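Local coordinates for protein peptidase, M20/M25/M40 family (Staphylococcus aureus, PDB 4EWT) that probably hydrolyses amide bonds of N-acylated amino acids or related substrates, as a two-manganese amidohydrolase of the M20 peptidase family, at residues A[45-50]-A[115-120]. Sequence-based numbering, arbitrary orientation.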
loop_
_atom_site.group_PDB
_atom_site.type_symbol
_atom_site.label_atom_id
_atom_site.label_comp_id
_atom_site.label_asym_id
_atom_site.label_seq_id
_atom_site.Cartn_x
_atom_site.Cartn_y
_atom_site.Cartn_z
ATOM N N LYS A 45 29.990 -53.873 5.706
ATOM C CA LYS A 45 30.467 -55.100 6.350
ATOM C C LYS A 45 31.107 -55.998 5.323
ATOM O O LYS A 45 30.553 -56.226 4.287
ATOM C CB LYS A 45 29.341 -55.854 7.034
ATOM C CG LYS A 45 28.624 -55.125 8.117
ATOM C CD LYS A 45 29.480 -54.805 9.265
ATOM C CE LYS A 45 28.667 -54.821 10.514
ATOM N NZ LYS A 45 29.376 -54.233 11.656
ATOM N N GLY A 46 32.305 -56.462 5.627
ATOM C CA GLY A 46 33.057 -57.345 4.726
ATOM C C GLY A 46 33.863 -56.604 3.680
ATOM O O GLY A 46 34.537 -57.222 2.857
ATOM N N LYS A 47 33.788 -55.273 3.719
ATOM C CA LYS A 47 34.515 -54.416 2.782
ATOM C C LYS A 47 35.652 -53.675 3.471
ATOM O O LYS A 47 35.579 -53.390 4.666
ATOM C CB LYS A 47 33.541 -53.491 2.046
ATOM C CG LYS A 47 32.653 -54.322 1.131
ATOM C CD LYS A 47 31.485 -53.594 0.525
ATOM C CE LYS A 47 30.468 -54.653 0.124
ATOM N NZ LYS A 47 29.208 -54.101 -0.391
ATOM N N ASP A 48 36.718 -53.405 2.722
ATOM C CA ASP A 48 37.970 -52.900 3.297
ATOM C C ASP A 48 37.961 -51.383 3.440
ATOM O O ASP A 48 38.647 -50.672 2.709
ATOM C CB ASP A 48 39.174 -53.378 2.468
ATOM C CG ASP A 48 40.521 -52.988 3.081
ATOM O OD1 ASP A 48 40.624 -52.793 4.318
ATOM O OD2 ASP A 48 41.491 -52.884 2.303
ATOM N N VAL A 49 37.163 -50.902 4.388
ATOM C CA VAL A 49 37.079 -49.478 4.723
ATOM C C VAL A 49 37.006 -49.310 6.244
ATOM O O VAL A 49 36.702 -50.267 6.954
ATOM C CB VAL A 49 35.834 -48.808 4.074
ATOM C CG1 VAL A 49 35.892 -48.894 2.548
ATOM C CG2 VAL A 49 34.533 -49.418 4.604
ATOM N N GLU A 50 37.284 -48.119 6.744
ATOM C CA GLU A 50 36.978 -47.822 8.127
ATOM C C GLU A 50 35.650 -47.125 8.251
ATOM O O GLU A 50 35.451 -46.098 7.698
ATOM C CB GLU A 50 38.045 -47.003 8.828
ATOM C CG GLU A 50 39.435 -47.014 8.261
ATOM C CD GLU A 50 40.267 -45.856 8.805
ATOM O OE1 GLU A 50 39.827 -45.189 9.755
ATOM O OE2 GLU A 50 41.348 -45.595 8.268
ATOM N N LEU A 115 29.897 -46.936 -5.489
ATOM C CA LEU A 115 31.150 -46.284 -5.837
ATOM C C LEU A 115 32.203 -46.496 -4.750
ATOM O O LEU A 115 33.370 -46.723 -5.055
ATOM C CB LEU A 115 30.942 -44.795 -6.082
ATOM C CG LEU A 115 32.214 -43.951 -6.272
ATOM C CD1 LEU A 115 33.007 -44.385 -7.493
ATOM C CD2 LEU A 115 31.848 -42.479 -6.374
ATOM N N ALA A 116 31.785 -46.405 -3.488
ATOM C CA ALA A 116 32.708 -46.543 -2.365
ATOM C C ALA A 116 33.312 -47.947 -2.311
ATOM O O ALA A 116 34.525 -48.099 -2.143
ATOM C CB ALA A 116 32.016 -46.200 -1.060
ATOM N N GLU A 117 32.457 -48.955 -2.472
ATOM C CA GLU A 117 32.873 -50.353 -2.610
ATOM C C GLU A 117 33.912 -50.494 -3.717
ATOM O O GLU A 117 34.953 -51.145 -3.533
ATOM C CB GLU A 117 31.653 -51.231 -2.915
ATOM C CG GLU A 117 31.991 -52.676 -3.319
ATOM C CD GLU A 117 30.760 -53.472 -3.728
ATOM O OE1 GLU A 117 30.789 -54.118 -4.795
ATOM O OE2 GLU A 117 29.760 -53.449 -2.989
ATOM N N THR A 118 33.625 -49.861 -4.854
ATOM C CA THR A 118 34.497 -49.921 -6.025
ATOM C C THR A 118 35.842 -49.236 -5.781
ATOM O O THR A 118 36.881 -49.815 -6.072
ATOM C CB THR A 118 33.813 -49.331 -7.264
ATOM O OG1 THR A 118 32.553 -49.983 -7.460
ATOM C CG2 THR A 118 34.673 -49.531 -8.498
ATOM N N LEU A 119 35.826 -48.024 -5.228
ATOM C CA LEU A 119 37.071 -47.321 -4.901
ATOM C C LEU A 119 37.904 -48.098 -3.883
ATOM O O LEU A 119 39.131 -48.039 -3.913
ATOM C CB LEU A 119 36.801 -45.892 -4.396
ATOM C CG LEU A 119 36.233 -44.860 -5.384
ATOM C CD1 LEU A 119 35.863 -43.566 -4.676
ATOM C CD2 LEU A 119 37.215 -44.579 -6.538
ATOM N N ALA A 120 37.231 -48.839 -3.001
ATOM C CA ALA A 120 37.896 -49.664 -1.988
ATOM C C ALA A 120 38.700 -50.834 -2.571
ATOM O O ALA A 120 39.651 -51.312 -1.939
ATOM C CB ALA A 120 36.888 -50.180 -0.967
#
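Lys47 reaches across to Glu117 and closes a salt bridge, with NZ 2.7 Å from Glu117 OE2. The ammonium group comes from above the carboxylate, 36° out of its plane. The lysine suits this place because its long chain, extended beyond CG, spans the gap from loop to helix; its CD also lies 4.0 Å from CG of Glu117, so methylenes pack behind the charges. With CG anti to the backbone N (chi1 170°) and the chain extended beyond it, Glu117 carries its carboxylate out from the helix. Farther along, small Ala120 lets the loop come close: its CB meets Val49 CG1 at 3.9 Å and Asp48 O at 4.1 Å. Beta-branched Val49 also packs on Ile64 of strand 60-65. Asp48 centres an inverse gamma turn, closed by a weak bond from Val49 N to Lys47 O, and its OD2 salt-bridges Lys123.

Two more lysines hold the Glu117 carboxylate, Lys12 at OE1 and Lys15 at OE2, both by salt bridges, which probably favours its ionised form. Phe43 offers Lys47 a cation-pi contact. This surface packing joins the loop before edge strand 50-52 to the later turns of helix 105-120, far from manganese ligand His105 at its start, in the mixed-sheet, metal-binding domain of the M20 fold.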